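Local coordinates for protein tannase (Fusobacterium nucleatum subsp. nucleatum ATCC 25586, PDB 6YQ4) that hydrolyses gallotannins, detoxifying them for the bacterium, probably as a serine hydrolase with an alpha/beta-hydrolase fold, and binds a magnesium ion, at residues A98-Y109 / D479-D490; G347-F356 / A442-A450. All blocks are in the same frame, centred on the assembly; numbering follows the deposited sequence.

How the contacts relate
Contact 1 and segment 442-450 lie on the mixed nine-strand sheet of the alpha/beta-hydrolase fold, whereas 347-356 comes from the long region inserted between its strands 202-206 and 435-439. The contact centres lie 29 Å apart and their nearest atoms about 7 Å apart, without touching. Along the chain the order is 98-109, 347-356, 442-450, 479-490, so contact 2 is nested within the span that contact 1 closes. Contact 1 pairs helix 100-106 with the C-terminal helix 482-493. Contact 2 carries D444, probably the acid of a catalytic triad with S166 and H476, and segment 479-490 begins shortly after that histidine.

Contact 1 (A98-Y109 / D479-D490); sequences ANSLTYALSKGY and DYDLEELFNWID
F486 projects from helix 482-490 into the space between Y103 and Y109 and meets the two tyrosines differently. Against Y103 the ring planes are only 24° from parallel, but the rings are slid apart (centroids 5.1 Å) and barely overlap; the closest approach is Y103 CD1 to F486 CD2, 3.4 Å. Against Y109 the planes stand at 67°, with the edge of F486 toward the face of the tyrosine, a T-shaped pair. The phenylalanine has CG anti to the carbonyl carbon (chi1 -79°), a setting that also brings its CE1 to 3.7 Å from A104 CB. Next to this aromatic cluster, L482 CB lies over one face of Y103 in a CH-pi contact, 4.2 Å from the ring centroid, while L482 CD1 reaches S100 CA at 3.7 Å. At the other end I489 CG2 approaches Y109 CE2 to 3.4 Å. Y109 OH donates to D490 OD1; the modelled separation of 2.4 Å is very short and its exact value doubtful. Helix 100-106 rests on strand 110-114 through L101, A104 and L105 on V111, and helix 482-493 on strands 202-206 and 435-439 through L485 and W488. Two helices covering the main sheet are therefore joined mainly by apolar and aromatic contacts, with one polar link that probably orients the Y109 hydroxyl.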
loop_
_atom_site.group_PDB
_atom_site.type_symbol
_atom_site.label_atom_id
_atom_site.label_comp_id
_atom_site.label_asym_id
_atom_site.label_seq_id
_atom_site.Cartn_x
_atom_site.Cartn_y
_atom_site.Cartn_z
ATOM N N ALA A 98 7.167 -14.429 -15.006
ATOM C CA ALA A 98 5.959 -14.788 -14.277
ATOM C C ALA A 98 5.512 -13.652 -13.383
ATOM O O ALA A 98 6.313 -13.090 -12.634
ATOM C CB ALA A 98 6.229 -16.030 -13.430
ATOM N N ASN A 99 4.226 -13.311 -13.455
ATOM C CA ASN A 99 3.690 -12.355 -12.500
ATOM C C ASN A 99 3.477 -13.046 -11.146
ATOM O O ASN A 99 3.735 -14.249 -10.985
ATOM C CB ASN A 99 2.440 -11.670 -13.070
ATOM C CG ASN A 99 1.147 -12.470 -12.910
ATOM O OD1 ASN A 99 1.125 -13.629 -12.481
ATOM N ND2 ASN A 99 0.047 -11.845 -13.321
ATOM N N SER A 100 2.997 -12.274 -10.159
ATOM C CA SER A 100 2.955 -12.759 -8.788
ATOM C C SER A 100 1.984 -13.924 -8.612
ATOM O O SER A 100 2.225 -14.810 -7.778
ATOM C CB SER A 100 2.611 -11.601 -7.850
ATOM O OG SER A 100 1.267 -11.214 -8.001
ATOM N N LEU A 101 0.889 -13.935 -9.380
ATOM C CA LEU A 101 -0.090 -15.013 -9.272
ATOM C C LEU A 101 0.434 -16.292 -9.904
ATOM O O LEU A 101 0.213 -17.391 -9.374
ATOM C CB LEU A 101 -1.405 -14.604 -9.938
ATOM C CG LEU A 101 -2.279 -13.549 -9.264
ATOM C CD1 LEU A 101 -1.658 -12.142 -9.333
ATOM C CD2 LEU A 101 -3.676 -13.574 -9.881
ATOM N N THR A 102 1.099 -16.171 -11.062
ATOM C CA THR A 102 1.770 -17.325 -11.660
ATOM C C THR A 102 2.854 -17.863 -10.731
ATOM O O THR A 102 3.016 -19.079 -10.584
ATOM C CB THR A 102 2.396 -16.939 -12.997
ATOM O OG1 THR A 102 1.385 -16.488 -13.914
ATOM C CG2 THR A 102 3.160 -18.111 -13.585
ATOM N N TYR A 103 3.622 -16.964 -10.117
ATOM C CA TYR A 103 4.615 -17.371 -9.135
ATOM C C TYR A 103 3.952 -18.123 -7.985
ATOM O O TYR A 103 4.409 -19.203 -7.588
ATOM C CB TYR A 103 5.381 -16.144 -8.625
ATOM C CG TYR A 103 6.792 -16.489 -8.202
ATOM C CD1 TYR A 103 7.029 -17.147 -6.991
ATOM C CD2 TYR A 103 7.883 -16.192 -9.020
ATOM C CE1 TYR A 103 8.312 -17.510 -6.603
ATOM C CE2 TYR A 103 9.173 -16.543 -8.635
ATOM C CZ TYR A 103 9.379 -17.207 -7.420
ATOM O OH TYR A 103 10.650 -17.564 -7.021
ATOM N N ALA A 104 2.851 -17.573 -7.462
ATOM C CA ALA A 104 2.148 -18.206 -6.355
ATOM C C ALA A 104 1.696 -19.620 -6.723
ATOM O O ALA A 104 1.908 -20.573 -5.960
ATOM C CB ALA A 104 0.967 -17.335 -5.923
ATOM N N LEU A 105 1.096 -19.781 -7.906
ATOM C CA LEU A 105 0.612 -21.094 -8.319
ATOM C C LEU A 105 1.749 -22.097 -8.447
ATOM O O LEU A 105 1.587 -23.271 -8.093
ATOM C CB LEU A 105 -0.150 -20.994 -9.638
ATOM C CG LEU A 105 -1.590 -20.478 -9.553
ATOM C CD1 LEU A 105 -2.096 -20.215 -10.960
ATOM C CD2 LEU A 105 -2.501 -21.459 -8.806
ATOM N N SER A 106 2.903 -21.662 -8.951
ATOM C CA SER A 106 4.014 -22.597 -9.120
ATOM C C SER A 106 4.534 -23.085 -7.777
ATOM O O SER A 106 5.013 -24.219 -7.670
ATOM C CB SER A 106 5.154 -21.943 -9.903
ATOM O OG SER A 106 5.822 -20.988 -9.091
ATOM N N LYS A 107 4.455 -22.240 -6.752
ATOM C CA LYS A 107 4.856 -22.587 -5.395
ATOM C C LYS A 107 3.764 -23.320 -4.621
ATOM O O LYS A 107 3.962 -23.621 -3.440
ATOM C CB LYS A 107 5.274 -21.318 -4.637
ATOM C CG LYS A 107 6.646 -20.791 -5.038
ATOM C CD LYS A 107 7.709 -21.856 -4.733
ATOM C CE LYS A 107 8.938 -21.705 -5.608
ATOM N NZ LYS A 107 9.357 -20.287 -5.630
ATOM N N GLY A 108 2.616 -23.590 -5.232
ATOM C CA GLY A 108 1.583 -24.357 -4.563
ATOM C C GLY A 108 0.566 -23.569 -3.762
ATOM O O GLY A 108 -0.184 -24.179 -2.992
ATOM N N TYR A 109 0.518 -22.243 -3.909
ATOM C CA TYR A 109 -0.509 -21.435 -3.255
ATOM C C TYR A 109 -1.823 -21.480 -4.024
ATOM O O TYR A 109 -1.843 -21.553 -5.255
ATOM C CB TYR A 109 -0.069 -19.971 -3.130
ATOM C CG TYR A 109 1.117 -19.787 -2.240
ATOM C CD1 TYR A 109 2.398 -20.064 -2.695
ATOM C CD2 TYR A 109 0.963 -19.372 -0.936
ATOM C CE1 TYR A 109 3.496 -19.927 -1.866
ATOM C CE2 TYR A 109 2.063 -19.233 -0.097
ATOM C CZ TYR A 109 3.319 -19.510 -0.568
ATOM O OH TYR A 109 4.400 -19.366 0.265
ATOM N N ASP A 479 6.590 -5.872 -6.457
ATOM C CA ASP A 479 6.745 -7.205 -7.051
ATOM C C ASP A 479 8.037 -7.335 -7.843
ATOM O O ASP A 479 8.104 -8.111 -8.797
ATOM C CB ASP A 479 5.551 -7.573 -7.948
ATOM C CG ASP A 479 4.252 -7.700 -7.177
ATOM O OD1 ASP A 479 3.205 -7.867 -7.833
ATOM O OD2 ASP A 479 4.267 -7.650 -5.920
ATOM N N TYR A 480 9.066 -6.560 -7.496
ATOM C CA TYR A 480 10.323 -6.646 -8.229
ATOM C C TYR A 480 11.260 -7.694 -7.643
ATOM O O TYR A 480 12.373 -7.865 -8.147
ATOM C CB TYR A 480 11.014 -5.286 -8.251
ATOM C CG TYR A 480 10.936 -4.592 -6.919
ATOM C CD1 TYR A 480 9.935 -3.675 -6.660
ATOM C CD2 TYR A 480 11.857 -4.863 -5.913
ATOM C CE1 TYR A 480 9.845 -3.046 -5.458
ATOM C CE2 TYR A 480 11.759 -4.249 -4.690
ATOM C CZ TYR A 480 10.753 -3.339 -4.469
ATOM O OH TYR A 480 10.646 -2.693 -3.263
ATOM N N ASP A 481 10.811 -8.417 -6.623
ATOM C CA ASP A 481 11.629 -9.337 -5.837
ATOM C C ASP A 481 10.829 -10.591 -5.494
ATOM O O ASP A 481 10.823 -11.057 -4.353
ATOM C CB ASP A 481 12.098 -8.647 -4.555
ATOM C CG ASP A 481 10.928 -8.112 -3.722
ATOM O OD1 ASP A 481 11.125 -7.812 -2.526
ATOM O OD2 ASP A 481 9.799 -8.000 -4.265
ATOM N N LEU A 482 10.126 -11.155 -6.485
ATOM C CA LEU A 482 9.177 -12.227 -6.174
ATOM C C LEU A 482 9.853 -13.436 -5.539
ATOM O O LEU A 482 9.221 -14.156 -4.755
ATOM C CB LEU A 482 8.414 -12.661 -7.427
ATOM C CG LEU A 482 7.457 -11.589 -7.954
ATOM C CD1 LEU A 482 6.571 -12.127 -9.064
ATOM C CD2 LEU A 482 6.616 -11.019 -6.826
ATOM N N GLU A 483 11.116 -13.708 -5.883
ATOM C CA GLU A 483 11.787 -14.864 -5.288
ATOM C C GLU A 483 11.966 -14.661 -3.785
ATOM O O GLU A 483 11.584 -15.515 -2.986
ATOM C CB GLU A 483 13.132 -15.129 -5.965
ATOM C CG GLU A 483 14.022 -16.070 -5.160
ATOM C CD GLU A 483 15.220 -16.597 -5.949
ATOM O OE1 GLU A 483 15.877 -17.555 -5.482
ATOM O OE2 GLU A 483 15.508 -16.055 -7.035
ATOM N N GLU A 484 12.476 -13.497 -3.383
ATOM C CA GLU A 484 12.579 -13.172 -1.961
ATOM C C GLU A 484 11.210 -13.126 -1.288
ATOM O O GLU A 484 11.056 -13.597 -0.155
ATOM C CB GLU A 484 13.306 -11.839 -1.796
ATOM C CG GLU A 484 14.486 -11.735 -2.718
ATOM C CD GLU A 484 15.358 -10.543 -2.413
ATOM O OE1 GLU A 484 15.558 -9.703 -3.333
ATOM O OE2 GLU A 484 15.848 -10.452 -1.262
ATOM N N LEU A 485 10.208 -12.549 -1.961
ATOM C CA LEU A 485 8.891 -12.407 -1.351
ATOM C C LEU A 485 8.322 -13.756 -0.973
ATOM O O LEU A 485 7.804 -13.933 0.134
ATOM C CB LEU A 485 7.929 -11.682 -2.290
ATOM C CG LEU A 485 6.466 -11.687 -1.817
ATOM C CD1 LEU A 485 6.344 -11.000 -0.473
ATOM C CD2 LEU A 485 5.545 -11.010 -2.818
ATOM N N PHE A 486 8.400 -14.726 -1.881
ATOM C CA PHE A 486 7.808 -16.023 -1.590
ATOM C C PHE A 486 8.715 -16.882 -0.709
ATOM O O PHE A 486 8.250 -17.867 -0.115
ATOM C CB PHE A 486 7.430 -16.712 -2.912
ATOM C CG PHE A 486 6.118 -16.187 -3.504
ATOM C CD1 PHE A 486 4.899 -16.736 -3.131
ATOM C CD2 PHE A 486 6.111 -15.120 -4.392
ATOM C CE1 PHE A 486 3.703 -16.252 -3.646
ATOM C CE2 PHE A 486 4.920 -14.630 -4.914
ATOM C CZ PHE A 486 3.712 -15.189 -4.536
ATOM N N ASN A 487 9.989 -16.517 -0.587
ATOM C CA ASN A 487 10.804 -17.087 0.476
ATOM C C ASN A 487 10.272 -16.661 1.844
ATOM O O ASN A 487 10.093 -17.497 2.740
ATOM C CB ASN A 487 12.262 -16.665 0.288
ATOM C CG ASN A 487 12.949 -17.414 -0.857
ATOM O OD1 ASN A 487 12.575 -18.539 -1.203
ATOM N ND2 ASN A 487 13.956 -16.786 -1.445
ATOM N N TRP A 488 9.975 -15.361 1.998
ATOM C CA TRP A 488 9.406 -14.839 3.237
ATOM C C TRP A 488 8.068 -15.492 3.559
ATOM O O TRP A 488 7.818 -15.878 4.708
ATOM C CB TRP A 488 9.257 -13.327 3.133
ATOM C CG TRP A 488 8.648 -12.689 4.337
ATOM C CD1 TRP A 488 9.278 -12.386 5.505
ATOM C CD2 TRP A 488 7.288 -12.281 4.500
ATOM N NE1 TRP A 488 8.400 -11.808 6.386
ATOM C CE2 TRP A 488 7.168 -11.736 5.797
ATOM C CE3 TRP A 488 6.160 -12.323 3.680
ATOM C CZ2 TRP A 488 5.964 -11.243 6.296
ATOM C CZ3 TRP A 488 4.966 -11.811 4.168
ATOM C CH2 TRP A 488 4.881 -11.282 5.465
ATOM N N ILE A 489 7.191 -15.633 2.555
ATOM C CA ILE A 489 5.873 -16.214 2.800
ATOM C C ILE A 489 6.011 -17.669 3.220
ATOM O O ILE A 489 5.376 -18.121 4.183
ATOM C CB ILE A 489 4.968 -16.088 1.558
ATOM C CG1 ILE A 489 4.710 -14.648 1.169
ATOM C CG2 ILE A 489 3.639 -16.815 1.780
ATOM C CD1 ILE A 489 3.841 -14.530 -0.051
ATOM N N ASP A 490 6.815 -18.438 2.481
ATOM C CA ASP A 490 7.092 -19.823 2.872
ATOM C C ASP A 490 7.584 -19.906 4.317
ATOM O O ASP A 490 7.120 -20.747 5.097
ATOM C CB ASP A 490 8.124 -20.455 1.927
ATOM C CG ASP A 490 7.494 -21.062 0.679
ATOM O OD1 ASP A 490 6.380 -20.639 0.298
ATOM O OD2 ASP A 490 8.111 -21.967 0.075
#

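Contact 2 (G347-F356 / A442-A450); sequences GDRMKSPPAF and AIDKDTSLA. With GOL (glycerol), chain D.
K445 and K351 bridge the two loops in opposite directions, each giving its ammonium group to a backbone carbonyl of the other segment. K445, extended beyond CG, bonds through NZ to D348 O at 3.0 Å; the donor sits 53° out of the carbonyl plane, off the lone pairs. K445 NZ also donates to a water at 3.0 Å, which in turn bonds weakly to G347 O. K351 is better aligned: its NZ meets D446 O at 3.0 Å with a C=O...N angle of 141°, in the carbonyl plane and on a lone pair. A glycerol, probably from the crystallisation liquor, supplies two further acceptors to that ammonium, O2 at 2.9 Å from K351 NZ and the slightly more distant O3. Glycerol O3 donates to D446 OD2 at 2.7 Å, linking lysine and carboxylate indirectly; the principal partner of OD2 is R246, in a salt bridge. D446 OD1 has its hydrogen bond outside the two segments, and M350 SD merely touches it at 3.2 Å. M350 CB packs against K445 CB. Y219, on helix 212-223 outside both segments, has its hydroxyl hydrogen-bonded to K445 O and K351 N. Within 442-450, D444 OD1 accepts from D446 N at 2.9 Å, an Asx turn, while D444 OD2 bonds to H476 ND1, consistent with the acid of a Ser-His-Asp triad. The polar network thus ties the 347-356 loop to the segment carrying this aspartate, and the Asx turn probably helps hold the carboxylate as it meets H476.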
loop_
_atom_site.group_PDB
_atom_site.type_symbol
_atom_site.label_atom_id
_atom_site.label_comp_id
_atom_site.label_asym_id
_atom_site.label_seq_id
_atom_site.Cartn_x
_atom_site.Cartn_y
_atom_site.Cartn_z
ATOM N N GLY A 347 18.651 13.953 -5.380
ATOM C CA GLY A 347 17.816 14.065 -6.555
ATOM C C GLY A 347 17.008 15.355 -6.540
ATOM O O GLY A 347 17.084 16.174 -5.623
ATOM N N ASP A 348 16.211 15.536 -7.591
ATOM C CA ASP A 348 15.137 16.521 -7.552
ATOM C C ASP A 348 13.985 15.966 -6.738
ATOM O O ASP A 348 13.732 14.767 -6.740
ATOM C CB ASP A 348 14.618 16.837 -8.951
ATOM C CG ASP A 348 15.423 17.888 -9.659
ATOM O OD1 ASP A 348 16.250 18.597 -9.043
ATOM O OD2 ASP A 348 15.216 17.994 -10.869
ATOM N N ARG A 349 13.266 16.840 -6.054
ATOM C CA ARG A 349 12.059 16.419 -5.359
ATOM C C ARG A 349 11.010 16.000 -6.384
ATOM O O ARG A 349 11.063 16.401 -7.541
ATOM C CB ARG A 349 11.537 17.554 -4.458
ATOM C CG ARG A 349 10.115 18.045 -4.748
ATOM C CD ARG A 349 9.864 19.513 -4.347
ATOM N NE ARG A 349 10.426 19.902 -3.051
ATOM C CZ ARG A 349 9.724 20.052 -1.927
ATOM N NH1 ARG A 349 10.336 20.411 -0.809
ATOM N NH2 ARG A 349 8.414 19.832 -1.907
ATOM N N MET A 350 10.056 15.180 -5.952
ATOM C CA MET A 350 8.983 14.744 -6.840
ATOM C C MET A 350 7.709 15.572 -6.671
ATOM O O MET A 350 7.361 16.377 -7.532
ATOM C CB MET A 350 8.669 13.282 -6.595
ATOM C CG MET A 350 7.947 12.651 -7.744
ATOM S SD MET A 350 7.207 11.090 -7.316
ATOM C CE MET A 350 5.573 11.254 -8.052
ATOM N N LYS A 351 6.987 15.365 -5.583
ATOM C CA LYS A 351 5.737 16.074 -5.395
ATOM C C LYS A 351 6.000 17.465 -4.826
ATOM O O LYS A 351 7.018 17.717 -4.180
ATOM C CB LYS A 351 4.812 15.274 -4.474
ATOM C CG LYS A 351 4.575 13.852 -4.954
ATOM C CD LYS A 351 3.345 13.227 -4.334
ATOM C CE LYS A 351 3.084 11.874 -4.965
ATOM N NZ LYS A 351 2.150 11.022 -4.141
ATOM N N SER A 352 5.065 18.382 -5.090
ATOM C CA SER A 352 5.106 19.748 -4.599
ATOM C C SER A 352 4.204 19.915 -3.378
ATOM O O SER A 352 3.157 19.272 -3.285
ATOM C CB SER A 352 4.673 20.727 -5.694
ATOM O OG SER A 352 5.375 20.450 -6.886
ATOM N N PRO A 353 4.567 20.804 -2.456
ATOM C CA PRO A 353 3.855 20.891 -1.176
ATOM C C PRO A 353 2.567 21.685 -1.301
ATOM O O PRO A 353 2.549 22.757 -1.919
ATOM C CB PRO A 353 4.863 21.621 -0.273
ATOM C CG PRO A 353 5.597 22.527 -1.221
ATOM C CD PRO A 353 5.602 21.851 -2.583
ATOM N N PRO A 354 1.475 21.238 -0.655
ATOM C CA PRO A 354 1.380 19.997 0.134
ATOM C C PRO A 354 1.165 18.764 -0.750
ATOM O O PRO A 354 0.227 18.713 -1.526
ATOM C CB PRO A 354 0.158 20.239 1.050
ATOM C CG PRO A 354 -0.120 21.720 0.956
ATOM C CD PRO A 354 0.331 22.136 -0.407
ATOM N N ALA A 355 2.027 17.766 -0.581
ATOM C CA ALA A 355 2.128 16.661 -1.531
ATOM C C ALA A 355 0.856 15.806 -1.617
ATOM O O ALA A 355 0.594 15.209 -2.666
ATOM C CB ALA A 355 3.328 15.785 -1.152
ATOM N N PHE A 356 0.083 15.695 -0.535
ATOM C CA PHE A 356 -1.109 14.850 -0.507
ATOM C C PHE A 356 -2.403 15.646 -0.372
ATOM O O PHE A 356 -3.327 15.449 -1.175
ATOM C CB PHE A 356 -0.990 13.804 0.620
ATOM C CG PHE A 356 0.166 12.865 0.426
ATOM C CD1 PHE A 356 1.442 13.222 0.852
ATOM C CD2 PHE A 356 -0.003 11.666 -0.238
ATOM C CE1 PHE A 356 2.515 12.406 0.632
ATOM C CE2 PHE A 356 1.077 10.833 -0.452
ATOM C CZ PHE A 356 2.341 11.202 -0.010
ATOM N N ALA A 442 14.837 3.097 -1.783
ATOM C CA ALA A 442 15.710 4.175 -1.329
ATOM C C ALA A 442 15.663 5.427 -2.223
ATOM O O ALA A 442 16.048 6.504 -1.759
ATOM C CB ALA A 442 17.138 3.630 -1.212
ATOM N N ILE A 443 15.221 5.324 -3.483
ATOM C CA ILE A 443 15.016 6.498 -4.328
ATOM C C ILE A 443 13.533 6.716 -4.633
ATOM O O ILE A 443 13.195 7.375 -5.611
ATOM C CB ILE A 443 15.838 6.439 -5.630
ATOM C CG1 ILE A 443 15.399 5.280 -6.523
ATOM C CG2 ILE A 443 17.313 6.401 -5.342
ATOM C CD1 ILE A 443 16.054 5.278 -7.869
ATOM N N ASP A 444 12.648 6.168 -3.801
ATOM C CA ASP A 444 11.204 6.344 -3.936
ATOM C C ASP A 444 10.789 7.653 -3.272
ATOM O O ASP A 444 10.852 7.792 -2.044
ATOM C CB ASP A 444 10.474 5.160 -3.306
ATOM C CG ASP A 444 8.974 5.161 -3.580
ATOM O OD1 ASP A 444 8.374 6.238 -3.808
ATOM O OD2 ASP A 444 8.396 4.054 -3.578
ATOM N N LYS A 445 10.329 8.610 -4.076
ATOM C CA LYS A 445 9.914 9.895 -3.539
ATOM C C LYS A 445 8.427 10.137 -3.744
ATOM O O LYS A 445 7.978 11.278 -3.645
ATOM C CB LYS A 445 10.737 11.017 -4.151
ATOM C CG LYS A 445 12.228 10.862 -3.874
ATOM C CD LYS A 445 13.014 12.025 -4.497
ATOM C CE LYS A 445 14.495 11.893 -4.219
ATOM N NZ LYS A 445 15.273 12.657 -5.232
ATOM N N ASP A 446 7.647 9.074 -3.977
ATOM C CA ASP A 446 6.200 9.245 -4.037
ATOM C C ASP A 446 5.628 9.519 -2.666
ATOM O O ASP A 446 4.579 10.165 -2.551
ATOM C CB ASP A 446 5.535 8.023 -4.658
ATOM C CG ASP A 446 5.608 8.041 -6.197
ATOM O OD1 ASP A 446 6.728 8.020 -6.768
ATOM O OD2 ASP A 446 4.538 8.079 -6.831
ATOM N N THR A 447 6.298 9.029 -1.626
ATOM C CA THR A 447 5.995 9.396 -0.255
ATOM C C THR A 447 7.300 9.406 0.525
ATOM O O THR A 447 8.320 8.883 0.074
ATOM C CB THR A 447 4.979 8.451 0.402
ATOM O OG1 THR A 447 4.586 8.996 1.661
ATOM C CG2 THR A 447 5.559 7.062 0.619
ATOM N N SER A 448 7.261 10.051 1.676
ATOM C CA SER A 448 8.411 10.090 2.561
ATOM C C SER A 448 8.746 8.694 3.086
ATOM O O SER A 448 7.858 7.945 3.486
ATOM C CB SER A 448 8.103 11.026 3.722
ATOM O OG SER A 448 9.266 11.302 4.456
ATOM N N LEU A 449 10.038 8.340 3.088
ATOM C CA LEU A 449 10.451 7.101 3.756
ATOM C C LEU A 449 10.075 7.100 5.244
ATOM O O LEU A 449 9.977 6.033 5.860
ATOM C CB LEU A 449 11.962 6.901 3.601
ATOM C CG LEU A 449 12.615 5.692 4.274
ATOM C CD1 LEU A 449 12.195 4.401 3.587
ATOM C CD2 LEU A 449 14.114 5.824 4.250
ATOM N N ALA A 450 9.840 8.281 5.815
ATOM C CA ALA A 450 9.414 8.386 7.203
ATOM C C ALA A 450 8.097 7.665 7.451
ATOM O O ALA A 450 7.857 7.195 8.568
ATOM C CB ALA A 450 9.299 9.866 7.585
HETATM C C1 GOL D . -1.022 6.797 -4.835
HETATM O O1 GOL D . -2.268 7.318 -4.468
HETATM C C2 GOL D . -0.227 8.018 -5.444
HETATM O O2 GOL D . 0.072 9.013 -4.508
HETATM C C3 GOL D . 1.060 7.462 -6.084
HETATM O O3 GOL D . 2.051 8.453 -5.836
HETATM O O HOH W 1 15.501 15.080 -3.542
#